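Local atomic coordinates of LIM domain only protein 7 (Homo sapiens, PDB entry 2EAQ), a protein that probably acts as a scaffold or adaptor, its PDZ domain being of the kind that binds the C-terminal tails of partner proteins. Residues F21-V35 / L46-F60. Numbering follows the deposited sequence.
Sequences FTIKWDIPGIFVASV and LQVDDEIIAINNTKF. With NI (nickel (II) ion), chain C.
Ile-30 lies flat against the ring of Phe-60, its CG1 3.8 Å from the ring centroid and almost on the normal. CG1 reaches that spot because it sits between the backbone N and the carbonyl carbon of Ile-30 (chi1 45°), which sends Ile-30 CD1 over the same face, near Phe-60 CD1. The rim of Phe-60 is filled as well: its edge points at the face of the Trp-25 six-membered ring, the planes 75° apart, and Pro-28 O meets CE2 in the plane of the ring. An alanine in place of Phe-60 would probably take away the surface Ile-30 lies on and leave the Trp-25 face without the ring edge that meets it. Farther along, Ile-52 CD1 fits among Val-32 CG2, 3.8 Å away, Ile-23 and the Phe-21 ring, while Leu-46 CD2 lies over one face of that ring, 3.6 Å from Phe-21 CG. Trp-68 of helix 65-78 backs both Ile-30 and Ile-52. Three backbone bonds join the segments: Ile-52 N to Ile-30 O at 2.9 Å, Val-32 N to Asp-50 O at 2.9 Å, and Asp-49 N to Val-32 O at 2.8 Å. The other side is more open and lined with water, though Phe-31 CE2 still lies 3.5 Å from Glu-51 CG. Here Glu-51 OE1 is hydrogen-bonded to Tyr-88 OH, and a water links Ile-30 N with Glu-51 OE2 and Ile-52 O. Val-32 O also receives a water that bridges to Asp-49 OD1, and the Asp-49 carboxylate holds the nickel ion through both oxygens, with three waters completing the ligands found. A hairpin, 21-26 with 29-35, set across strand 51-55 of a second sheet and closing over an aliphatic and aromatic core, is the compact beta-sandwich of a PDZ domain.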
# COMPACT_ATOMS: atom_id res chain seq x y z
N PHE A 21 2.21 3.06 6.73
CA PHE A 21 0.89 2.45 6.87
C PHE A 21 1.12 0.96 7.19
O PHE A 21 2.20 0.41 6.97
CB PHE A 21 0.09 2.62 5.55
CG PHE A 21 0.60 1.82 4.41
CD1 PHE A 21 0.06 0.59 4.12
CD2 PHE A 21 1.63 2.31 3.58
CE1 PHE A 21 0.56 -0.14 3.03
CE2 PHE A 21 2.12 1.57 2.52
CZ PHE A 21 1.58 0.36 2.26
N THR A 22 0.09 0.35 7.78
CA THR A 22 0.11 -1.12 8.03
C THR A 22 -1.09 -1.69 7.27
O THR A 22 -2.07 -0.98 6.96
CB THR A 22 -0.01 -1.48 9.49
OG1 THR A 22 -1.24 -0.99 10.02
CG2 THR A 22 1.18 -0.89 10.28
N ILE A 23 -1.03 -2.99 7.00
CA ILE A 23 -2.07 -3.67 6.25
C ILE A 23 -2.92 -4.55 7.13
O ILE A 23 -2.39 -5.18 8.11
CB ILE A 23 -1.41 -4.53 5.17
CG1 ILE A 23 -0.73 -3.60 4.13
CG2 ILE A 23 -2.46 -5.42 4.43
CD1 ILE A 23 -0.09 -4.29 2.93
N LYS A 24 -4.21 -4.52 6.86
CA LYS A 24 -5.20 -5.40 7.46
C LYS A 24 -5.44 -6.51 6.46
O LYS A 24 -5.95 -6.29 5.33
CB LYS A 24 -6.53 -4.69 7.71
CG LYS A 24 -7.54 -5.68 8.35
CD LYS A 24 -8.75 -4.95 8.90
CE LYS A 24 -9.82 -4.93 7.83
NZ LYS A 24 -11.23 -4.94 8.42
N TRP A 25 -5.03 -7.72 6.84
CA TRP A 25 -5.31 -8.90 6.03
C TRP A 25 -6.73 -9.33 6.35
O TRP A 25 -7.06 -9.67 7.51
CB TRP A 25 -4.31 -9.98 6.39
CG TRP A 25 -2.94 -9.62 5.88
CD1 TRP A 25 -2.10 -8.67 6.41
CD2 TRP A 25 -2.30 -10.13 4.73
NE1 TRP A 25 -0.97 -8.55 5.63
CE2 TRP A 25 -1.06 -9.44 4.59
CE3 TRP A 25 -2.66 -11.12 3.77
CZ2 TRP A 25 -0.17 -9.70 3.56
CZ3 TRP A 25 -1.75 -11.38 2.74
CH2 TRP A 25 -0.52 -10.67 2.64
N ASP A 26 -7.61 -9.33 5.35
CA ASP A 26 -8.98 -9.78 5.54
C ASP A 26 -9.29 -10.55 4.25
O ASP A 26 -10.14 -10.14 3.42
CB ASP A 26 -9.94 -8.62 5.73
CG ASP A 26 -11.19 -9.07 6.48
OD1 ASP A 26 -11.26 -10.28 6.72
OD2 ASP A 26 -12.00 -8.21 6.77
N ILE A 27 -8.66 -11.70 4.13
CA ILE A 27 -8.74 -12.53 2.93
C ILE A 27 -10.22 -12.69 2.52
O ILE A 27 -11.03 -13.01 3.35
CB ILE A 27 -8.05 -13.89 3.25
CG1 ILE A 27 -6.52 -13.69 3.37
CG2 ILE A 27 -8.38 -14.92 2.18
CD1 ILE A 27 -5.83 -12.98 2.16
N PRO A 28 -10.53 -12.66 1.21
CA PRO A 28 -9.57 -12.53 0.11
C PRO A 28 -8.97 -11.16 -0.22
O PRO A 28 -8.22 -11.06 -1.23
CB PRO A 28 -10.33 -13.15 -1.08
CG PRO A 28 -11.75 -12.64 -0.81
CD PRO A 28 -11.92 -12.88 0.69
N GLY A 29 -9.25 -10.17 0.62
CA GLY A 29 -8.64 -8.86 0.35
C GLY A 29 -7.62 -8.42 1.37
O GLY A 29 -7.49 -9.00 2.45
N ILE A 30 -6.87 -7.40 1.01
CA ILE A 30 -5.98 -6.68 1.96
C ILE A 30 -6.41 -5.22 1.95
O ILE A 30 -6.80 -4.69 0.89
CB ILE A 30 -4.48 -6.82 1.65
CG1 ILE A 30 -4.22 -6.62 0.17
CG2 ILE A 30 -3.96 -8.20 2.09
CD1 ILE A 30 -2.72 -6.34 -0.11
N PHE A 31 -6.33 -4.59 3.10
CA PHE A 31 -6.82 -3.21 3.30
C PHE A 31 -5.82 -2.42 4.11
O PHE A 31 -4.92 -2.97 4.74
CB PHE A 31 -8.16 -3.23 4.05
CG PHE A 31 -9.22 -4.07 3.38
CD1 PHE A 31 -9.22 -5.45 3.53
CD2 PHE A 31 -10.14 -3.45 2.54
CE1 PHE A 31 -10.15 -6.24 2.81
CE2 PHE A 31 -11.07 -4.19 1.83
CZ PHE A 31 -11.05 -5.59 1.98
N VAL A 32 -5.94 -1.09 4.06
CA VAL A 32 -5.08 -0.24 4.88
C VAL A 32 -5.62 -0.27 6.31
O VAL A 32 -6.78 0.09 6.58
CB VAL A 32 -5.03 1.18 4.32
CG1 VAL A 32 -4.25 2.05 5.25
CG2 VAL A 32 -4.40 1.17 2.92
N ALA A 33 -4.78 -0.72 7.24
CA ALA A 33 -5.21 -0.80 8.65
C ALA A 33 -4.98 0.50 9.43
O ALA A 33 -5.74 0.88 10.34
CB ALA A 33 -4.46 -1.93 9.34
N SER A 34 -3.89 1.18 9.10
CA SER A 34 -3.52 2.41 9.82
C SER A 34 -2.65 3.23 8.89
O SER A 34 -2.00 2.69 7.97
CB SER A 34 -2.72 2.01 11.08
OG SER A 34 -1.42 1.49 10.76
N VAL A 35 -2.67 4.56 9.12
CA VAL A 35 -1.84 5.54 8.37
C VAL A 35 -1.32 6.47 9.44
O VAL A 35 -2.10 7.18 10.07
CB VAL A 35 -2.67 6.28 7.31
CG1 VAL A 35 -1.75 7.27 6.56
CG2 VAL A 35 -3.21 5.34 6.31
N LEU A 46 -3.24 8.39 1.58
CA LEU A 46 -3.79 7.02 1.66
C LEU A 46 -4.69 7.02 2.88
O LEU A 46 -4.42 7.71 3.87
CB LEU A 46 -2.60 6.08 1.86
CG LEU A 46 -2.94 4.58 2.01
CD1 LEU A 46 -3.47 4.05 0.60
CD2 LEU A 46 -1.68 3.78 2.43
N GLN A 47 -5.77 6.27 2.83
CA GLN A 47 -6.70 6.25 3.98
C GLN A 47 -7.01 4.86 4.53
O GLN A 47 -7.02 3.89 3.78
CB GLN A 47 -8.03 6.92 3.59
CG GLN A 47 -7.79 8.42 3.27
CD GLN A 47 -9.03 9.17 2.86
OE1 GLN A 47 -10.14 8.70 2.95
NE2 GLN A 47 -8.80 10.43 2.41
N VAL A 48 -7.24 4.82 5.84
CA VAL A 48 -7.63 3.56 6.51
C VAL A 48 -8.88 3.03 5.82
O VAL A 48 -9.75 3.82 5.41
CB VAL A 48 -7.90 3.81 7.98
CG1 VAL A 48 -8.51 2.56 8.64
CG2 VAL A 48 -6.61 4.23 8.66
N ASP A 49 -8.91 1.70 5.65
CA ASP A 49 -9.98 0.95 4.97
C ASP A 49 -9.90 0.96 3.47
O ASP A 49 -10.71 0.30 2.80
CB ASP A 49 -11.37 1.43 5.41
CG ASP A 49 -11.78 0.92 6.79
OD1 ASP A 49 -11.26 -0.12 7.23
OD2 ASP A 49 -12.67 1.56 7.41
N ASP A 50 -8.97 1.72 2.89
CA ASP A 50 -8.81 1.63 1.44
C ASP A 50 -8.43 0.17 1.12
O ASP A 50 -7.59 -0.41 1.81
CB ASP A 50 -7.66 2.52 0.90
CG ASP A 50 -8.00 3.98 0.85
OD1 ASP A 50 -9.17 4.32 0.98
OD2 ASP A 50 -7.03 4.76 0.63
N GLU A 51 -9.03 -0.44 0.11
CA GLU A 51 -8.67 -1.82 -0.28
C GLU A 51 -7.48 -1.74 -1.20
O GLU A 51 -7.52 -0.93 -2.15
CB GLU A 51 -9.82 -2.52 -0.99
CG GLU A 51 -9.42 -4.01 -1.24
CD GLU A 51 -10.41 -4.82 -2.03
OE1 GLU A 51 -11.46 -4.29 -2.40
OE2 GLU A 51 -10.06 -5.99 -2.28
N ILE A 52 -6.44 -2.52 -0.94
CA ILE A 52 -5.23 -2.45 -1.74
C ILE A 52 -5.37 -3.47 -2.88
O ILE A 52 -5.51 -4.69 -2.67
CB ILE A 52 -3.99 -2.76 -0.85
CG1 ILE A 52 -3.95 -1.73 0.28
CG2 ILE A 52 -2.71 -2.77 -1.66
CD1 ILE A 52 -2.94 -2.06 1.44
N ILE A 53 -5.34 -2.99 -4.12
CA ILE A 53 -5.46 -3.85 -5.27
C ILE A 53 -4.15 -4.24 -5.88
O ILE A 53 -3.94 -5.38 -6.26
CB ILE A 53 -6.39 -3.19 -6.34
CG1 ILE A 53 -7.77 -2.88 -5.73
CG2 ILE A 53 -6.52 -4.13 -7.54
CD1 ILE A 53 -8.46 -4.01 -5.09
N ALA A 54 -3.21 -3.31 -5.93
CA ALA A 54 -1.90 -3.59 -6.50
C ALA A 54 -0.88 -2.56 -6.01
O ALA A 54 -1.27 -1.49 -5.57
CB ALA A 54 -1.92 -3.45 -8.06
N ILE A 55 0.38 -2.94 -6.01
CA ILE A 55 1.44 -1.95 -5.78
C ILE A 55 2.44 -2.11 -6.92
O ILE A 55 2.83 -3.23 -7.27
CB ILE A 55 2.15 -2.06 -4.42
CG1 ILE A 55 2.73 -3.46 -4.23
CG2 ILE A 55 1.21 -1.69 -3.33
CD1 ILE A 55 3.66 -3.56 -2.98
N ASN A 56 2.84 -0.98 -7.52
CA ASN A 56 3.79 -1.01 -8.60
C ASN A 56 3.31 -2.06 -9.63
O ASN A 56 2.17 -1.96 -10.11
CB ASN A 56 5.20 -1.23 -8.00
CG ASN A 56 5.58 -0.13 -7.01
OD1 ASN A 56 6.32 -0.36 -6.02
ND2 ASN A 56 5.10 1.07 -7.29
N ASN A 57 4.13 -3.02 -9.98
CA ASN A 57 3.65 -4.00 -11.00
C ASN A 57 3.11 -5.29 -10.41
O ASN A 57 3.07 -6.31 -11.12
CB ASN A 57 4.87 -4.32 -11.90
CG ASN A 57 5.34 -3.06 -12.65
OD1 ASN A 57 6.55 -2.73 -12.72
ND2 ASN A 57 4.37 -2.35 -13.18
N THR A 58 2.62 -5.28 -9.17
CA THR A 58 2.20 -6.49 -8.50
C THR A 58 0.76 -6.37 -8.08
O THR A 58 0.42 -5.57 -7.21
CB THR A 58 3.06 -6.72 -7.24
OG1 THR A 58 4.43 -6.90 -7.63
CG2 THR A 58 2.62 -7.94 -6.48
N LYS A 59 -0.11 -7.17 -8.71
CA LYS A 59 -1.52 -7.20 -8.32
C LYS A 59 -1.62 -8.21 -7.17
O LYS A 59 -1.09 -9.34 -7.24
CB LYS A 59 -2.38 -7.65 -9.52
CG LYS A 59 -3.87 -7.58 -9.27
CD LYS A 59 -4.69 -8.08 -10.46
CE LYS A 59 -6.13 -7.58 -10.35
NZ LYS A 59 -6.76 -7.85 -8.98
N PHE A 60 -2.27 -7.84 -6.08
CA PHE A 60 -2.45 -8.79 -4.98
C PHE A 60 -3.36 -9.95 -5.33
O PHE A 60 -4.41 -9.80 -6.01
CB PHE A 60 -3.12 -8.08 -3.80
CG PHE A 60 -3.36 -8.98 -2.61
CD1 PHE A 60 -2.29 -9.38 -1.82
CD2 PHE A 60 -4.64 -9.50 -2.37
CE1 PHE A 60 -2.46 -10.31 -0.76
CE2 PHE A 60 -4.84 -10.42 -1.34
CZ PHE A 60 -3.76 -10.83 -0.55
NI NI C . -12.88 -0.34 9.00
O HOH W 1 -13.32 -2.60 9.87
O HOH W 2 -7.40 -6.67 -1.93
O HOH W 3 -8.85 -1.56 7.57
O HOH W 4 -14.38 -1.36 7.55
O HOH W 5 -13.65 1.65 9.42